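Local coordinates for protein periplasmic sensor hybrid histidine kinase (Anaeromyxobacter dehalogenans, PDB 4K0D) that probably serves as a membrane histidine kinase that phosphorylates itself on histidine in response to signals, here represented by its zinc-binding periplasmic helical sensor domain, at residues E27-H32 and L56-G61; A20-S25 and A64-L69. All coordinates share one frame; numbering follows the deposited sequence. Where two conformers were deposited one is given.

In the fold
Both contacts join the same two antiparallel helices, 16-42 and 46-68, which form the first long hairpin of this helical-bundle sensor domain. Along the chain the order is 20-25, 27-32, 56-61, 64-69, so contact 1 pairs the inner segments, closer to the turn between the helices, and contact 2 pairs the outer ones. The centres of the two contacts lie about 11 Å apart. Each has a small alanine facing the other helix and an arginine reaching back across the interface. Both also reach the second subunit: contact 1 through a zinc site shared between the chains, contact 2 through alanine packing. The hairpin therefore contributes to the bundle's interior and to the dimer.

Contact 1 (E27-H32 and L56-G61). With ZN (zinc ion), chain C.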
loop_
_atom_site.group_PDB
_atom_site.type_symbol
_atom_site.label_atom_id
_atom_site.label_comp_id
_atom_site.label_asym_id
_atom_site.label_seq_id
_atom_site.Cartn_x
_atom_site.Cartn_y
_atom_site.Cartn_z
ATOM N N GLU B 27 -2.059 -7.234 -6.128
ATOM C CA GLU B 27 -1.944 -8.369 -5.198
ATOM C C GLU B 27 -3.349 -8.923 -4.844
ATOM O O GLU B 27 -3.614 -10.109 -5.005
ATOM C CB GLU B 27 -1.133 -7.987 -3.928
ATOM C CG GLU B 27 0.421 -8.014 -4.125
ATOM C CD GLU B 27 1.278 -7.225 -3.077
ATOM O OE1 GLU B 27 0.759 -6.806 -2.020
ATOM O OE2 GLU B 27 2.499 -7.009 -3.336
ATOM N N SER B 28 -4.229 -8.061 -4.356
ATOM C CA SER B 28 -5.627 -8.436 -3.995
ATOM C C SER B 28 -6.490 -8.965 -5.197
ATOM O O SER B 28 -7.201 -10.005 -5.093
ATOM C CB SER B 28 -6.271 -7.245 -3.311
ATOM O OG SER B 28 -7.340 -7.598 -2.475
ATOM N N ALA B 29 -6.362 -8.352 -6.363
ATOM C CA ALA B 29 -7.170 -8.769 -7.528
ATOM C C ALA B 29 -6.739 -10.195 -7.909
ATOM O O ALA B 29 -7.502 -11.019 -8.399
ATOM C CB ALA B 29 -6.954 -7.772 -8.714
ATOM N N VAL B 30 -5.468 -10.485 -7.727
ATOM C CA VAL B 30 -4.950 -11.760 -8.109
ATOM C C VAL B 30 -5.473 -12.803 -7.133
ATOM O O VAL B 30 -5.992 -13.846 -7.566
ATOM C CB VAL B 30 -3.386 -11.764 -8.159
ATOM C CG1 VAL B 30 -2.835 -13.164 -8.208
ATOM C CG2 VAL B 30 -2.945 -11.008 -9.343
ATOM N N LEU B 31 -5.408 -12.504 -5.832
ATOM C CA LEU B 31 -5.998 -13.400 -4.842
ATOM C C LEU B 31 -7.445 -13.630 -5.172
ATOM O O LEU B 31 -7.932 -14.743 -5.088
ATOM C CB LEU B 31 -5.947 -12.813 -3.447
ATOM C CG LEU B 31 -4.554 -12.948 -2.830
ATOM C CD1 LEU B 31 -4.370 -12.114 -1.586
ATOM C CD2 LEU B 31 -4.275 -14.410 -2.508
ATOM N N HIS B 32 -8.134 -12.558 -5.522
ATOM C CA HIS B 32 -9.580 -12.579 -5.629
ATOM C C HIS B 32 -9.945 -13.447 -6.839
ATOM O O HIS B 32 -10.890 -14.206 -6.781
ATOM C CB HIS B 32 -10.216 -11.180 -5.671
ATOM C CG HIS B 32 -11.729 -11.205 -5.651
ATOM N ND1 HIS B 32 -12.451 -11.385 -4.507
ATOM C CD2 HIS B 32 -12.635 -11.097 -6.655
ATOM C CE1 HIS B 32 -13.748 -11.432 -4.784
ATOM N NE2 HIS B 32 -13.891 -11.246 -6.084
ATOM N N LEU B 56 -12.318 -11.091 -12.773
ATOM C CA LEU B 56 -11.423 -10.978 -13.895
ATOM C C LEU B 56 -11.355 -9.509 -14.360
ATOM O O LEU B 56 -10.299 -9.020 -14.660
ATOM C CB LEU B 56 -11.910 -11.865 -15.042
ATOM C CG LEU B 56 -11.765 -13.385 -14.865
ATOM C CD1 LEU B 56 -12.419 -14.115 -16.032
ATOM C CD2 LEU B 56 -10.286 -13.801 -14.699
ATOM N N ARG B 57 -12.496 -8.843 -14.454
ATOM C CA ARG B 57 -12.548 -7.420 -14.833
ATOM C C ARG B 57 -11.821 -6.553 -13.814
ATOM O O ARG B 57 -11.108 -5.619 -14.188
ATOM C CB ARG B 57 -14.008 -6.927 -14.978
ATOM C CG ARG B 57 -14.765 -7.646 -16.121
ATOM N N ARG B 58 -11.997 -6.867 -12.541
ATOM C CA ARG B 58 -11.239 -6.217 -11.508
ATOM C C ARG B 58 -9.703 -6.397 -11.673
ATOM O O ARG B 58 -8.944 -5.450 -11.529
ATOM C CB ARG B 58 -11.693 -6.731 -10.185
ATOM C CG ARG B 58 -10.865 -6.224 -9.074
ATOM C CD ARG B 58 -11.454 -6.726 -7.776
ATOM N NE ARG B 58 -10.535 -6.559 -6.672
ATOM C CZ ARG B 58 -10.695 -7.106 -5.474
ATOM N NH1 ARG B 58 -11.773 -7.825 -5.210
ATOM N NH2 ARG B 58 -9.759 -6.933 -4.540
ATOM N N LEU B 59 -9.254 -7.600 -11.996
ATOM C CA LEU B 59 -7.849 -7.818 -12.205
ATOM C C LEU B 59 -7.375 -7.027 -13.406
ATOM O O LEU B 59 -6.302 -6.458 -13.372
ATOM C CB LEU B 59 -7.532 -9.287 -12.413
ATOM C CG LEU B 59 -6.088 -9.634 -12.729
ATOM C CD1 LEU B 59 -5.087 -9.117 -11.673
ATOM C CD2 LEU B 59 -5.981 -11.178 -12.882
ATOM N N GLU B 60 -8.119 -7.015 -14.491
ATOM C CA GLU B 60 -7.638 -6.233 -15.622
ATOM C C GLU B 60 -7.494 -4.725 -15.222
ATOM O O GLU B 60 -6.538 -4.070 -15.612
ATOM C CB GLU B 60 -8.585 -6.385 -16.821
ATOM C CG GLU B 60 -8.484 -7.697 -17.495
ATOM C CD GLU B 60 -9.854 -8.238 -18.038
ATOM O OE1 GLU B 60 -10.863 -7.519 -18.068
ATOM O OE2 GLU B 60 -9.912 -9.423 -18.415
ATOM N N GLY B 61 -8.425 -4.213 -14.427
ATOM C CA GLY B 61 -8.368 -2.815 -13.960
ATOM C C GLY B 61 -7.193 -2.581 -13.023
ATOM O O GLY B 61 -6.516 -1.574 -13.119
HETATM ZN ZN ZN C . -11.725 -11.434 -2.602
#
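H32 has CG anti to its backbone N (chi1 -175°), and R58 leaves its own helix with CG likewise anti (chi1 174°) and its chain extended from CG to NE, so that the arginine reaches across to helix 16-42 and ends against one face of the imidazole. There NH1 of R58 lies over that face of the ring, displaced toward the rim, and comes to 3.4 Å from H32 CG. The guanidinium and imidazole planes are 28° apart. At the other branch, R58 NH2 comes within 3.2 Å of S28 OG, which lies at the edge of the guanidinium, near its plane. H32 ND1 binds zinc at 2.0 Å, and D10 and E14 of the second subunit bind the same ion. E14 of that subunit uses OE2 for the metal and OE1 for a salt bridge to R58 NH2, which makes the arginine a second-shell residue of an intersubunit zinc site and probably tempers its positive charge beside the metal-bound imidazole. Away from the zinc the contact becomes apolar. A29 points at the opposing helix, and its CB sits 3.6 Å from L59 CA; this small residue lets the backbones approach to 4.8 Å between A29 CA and L59 CA. L59, with CG anti to its backbone N, brings CD1 within 3.7 Å of A29 CB. L59 CD1 also meets V30 CG2, at 3.7 Å, with the two side chains crossing obliquely. These leucine and valine side chains lead into the bundle: V30 packs on L123 and L124 of helix 117-145, L59 touches E90 of helix 73-102, and L26 and V33 of helix 16-42 also pack against L59.

Contact 2 (A20-S25 and A64-L69); sequences AAAAAS and ARFAAL
This contact belongs to the antiparallel helical hairpin of the helical-bundle sensor domain, where the N-terminal half of helix 16-42 packs against the C-terminal part of helix 46-68. The local axes approach to 8.7 Å at 146°, and A22 points toward helix 46-68 and is the residue of its segment most buried by it. Its CB meets L69 CD1 at 3.6 Å, the leucine reaching back from the loop that follows the helix, while A22 CA and F66 CA lie 5.1 Å apart, a spacing suited to the small alanine. The side chains of F66 and R65 lie to the two sides of A22. F66 has CG anti to its backbone N (chi1 180°), which lays the ring alongside the alanine-rich helix: CD1 comes to 3.9 Å from A23 N, and CE1 to 4.0 Å from A23 CB. Other parts of the chain also hold this ring, since K71 makes a cation-pi contact with it, F130 meets it edge-to-face, and S79 and L83 of helix 73-102 pack against it. An alanine at F66 would remove this ring and would probably loosen the join between the hairpin, helix 73-102 and F130, while K71 would lose its aromatic partner. On the more exposed flank, R65 bends at chi3 (51°), turning its guanidinium back over A22 toward S25. A22 CB lies above one face of that group, offset toward the rim, and R65 NH2 comes to 3.9 Å from A22 CA. No hydrogen bond spans the two segments, so the arginine lies against the helix mainly through van der Waals contact. At its tip, NH1 approaches S25 OG to 3.4 Å at an angle too poor for a hydrogen bond, and S25 CB, in the guanidinium plane at its edge, sits 3.3 Å from R65 NH1.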
loop_
_atom_site.group_PDB
_atom_site.type_symbol
_atom_site.label_atom_id
_atom_site.label_comp_id
_atom_site.label_asym_id
_atom_site.label_seq_id
_atom_site.Cartn_x
_atom_site.Cartn_y
_atom_site.Cartn_z
ATOM N N ALA B 20 2.043 2.425 -4.007
ATOM C CA ALA B 20 1.962 1.334 -3.046
ATOM C C ALA B 20 0.559 0.741 -3.095
ATOM O O ALA B 20 0.366 -0.467 -2.907
ATOM C CB ALA B 20 2.245 1.812 -1.686
ATOM N N ALA B 21 -0.415 1.613 -3.291
ATOM C CA ALA B 21 -1.803 1.225 -3.245
ATOM C C ALA B 21 -2.089 0.351 -4.448
ATOM O O ALA B 21 -2.796 -0.638 -4.341
ATOM C CB ALA B 21 -2.733 2.458 -3.219
ATOM N N ALA B 22 -1.528 0.721 -5.589
ATOM C CA ALA B 22 -1.787 0.022 -6.826
ATOM C C ALA B 22 -1.128 -1.378 -6.846
ATOM O O ALA B 22 -1.620 -2.306 -7.470
ATOM C CB ALA B 22 -1.303 0.868 -8.014
ATOM N N ALA B 23 -0.016 -1.506 -6.139
ATOM C CA ALA B 23 0.647 -2.756 -5.942
ATOM C C ALA B 23 -0.206 -3.681 -5.040
ATOM O O ALA B 23 -0.444 -4.852 -5.389
ATOM C CB ALA B 23 2.027 -2.533 -5.325
ATOM N N ALA B 24 -0.660 -3.163 -3.899
ATOM C CA ALA B 24 -1.497 -3.979 -3.005
ATOM C C ALA B 24 -2.761 -4.392 -3.717
ATOM O O ALA B 24 -3.248 -5.525 -3.569
ATOM C CB ALA B 24 -1.841 -3.230 -1.733
ATOM N N SER B 25 -3.317 -3.468 -4.479
ATOM C CA SER B 25 -4.584 -3.709 -5.140
ATOM C C SER B 25 -4.474 -4.791 -6.206
ATOM O O SER B 25 -5.414 -5.567 -6.395
ATOM C CB SER B 25 -5.069 -2.435 -5.800
ATOM O OG SER B 25 -6.194 -1.983 -5.095
ATOM N N ALA B 64 -4.020 -2.428 -14.937
ATOM C CA ALA B 64 -3.907 -1.215 -15.730
ATOM C C ALA B 64 -3.489 -0.069 -14.817
ATOM O O ALA B 64 -2.561 0.670 -15.165
ATOM C CB ALA B 64 -5.209 -0.913 -16.495
ATOM N N ARG B 65 -4.075 0.047 -13.618
ATOM C CA ARG B 65 -3.627 1.098 -12.684
ATOM C C ARG B 65 -2.168 0.931 -12.322
ATOM O O ARG B 65 -1.449 1.900 -12.184
ATOM C CB ARG B 65 -4.444 1.107 -11.405
ATOM C CG ARG B 65 -5.912 1.521 -11.629
ATOM C CD ARG B 65 -6.750 1.200 -10.382
ATOM N NE ARG B 65 -6.169 1.726 -9.122
ATOM C CZ ARG B 65 -5.860 0.975 -8.059
ATOM N NH1 ARG B 65 -6.083 -0.329 -8.113
ATOM N NH2 ARG B 65 -5.355 1.527 -6.936
ATOM N N PHE B 66 -1.727 -0.301 -12.124
ATOM C CA PHE B 66 -0.362 -0.522 -11.733
ATOM C C PHE B 66 0.610 -0.245 -12.857
ATOM O O PHE B 66 1.671 0.312 -12.621
ATOM C CB PHE B 66 -0.176 -1.952 -11.283
ATOM C CG PHE B 66 1.225 -2.276 -10.861
ATOM C CD1 PHE B 66 1.689 -1.857 -9.632
ATOM C CD2 PHE B 66 2.039 -3.072 -11.662
ATOM C CE1 PHE B 66 2.975 -2.212 -9.218
ATOM C CE2 PHE B 66 3.294 -3.435 -11.266
ATOM C CZ PHE B 66 3.771 -2.999 -10.055
ATOM N N ALA B 67 0.250 -0.634 -14.066
ATOM C CA ALA B 67 1.063 -0.364 -15.227
ATOM C C ALA B 67 1.205 1.155 -15.492
ATOM O O ALA B 67 2.201 1.597 -16.080
ATOM C CB ALA B 67 0.464 -1.018 -16.419
ATOM N N ALA B 68 0.239 1.946 -15.048
ATOM C CA ALA B 68 0.237 3.383 -15.402
ATOM C C ALA B 68 1.230 4.196 -14.595
ATOM O O ALA B 68 1.628 5.276 -15.030
ATOM C CB ALA B 68 -1.129 3.974 -15.235
ATOM N N LEU B 69 1.630 3.715 -13.419
ATOM C CA LEU B 69 2.432 4.554 -12.513
ATOM C C LEU B 69 3.933 4.432 -12.795
ATOM O O LEU B 69 4.397 3.354 -13.159
ATOM C CB LEU B 69 2.156 4.169 -11.070
ATOM C CG LEU B 69 0.750 4.491 -10.624
ATOM C CD1 LEU B 69 0.348 3.835 -9.251
ATOM C CD2 LEU B 69 0.530 6.025 -10.612
#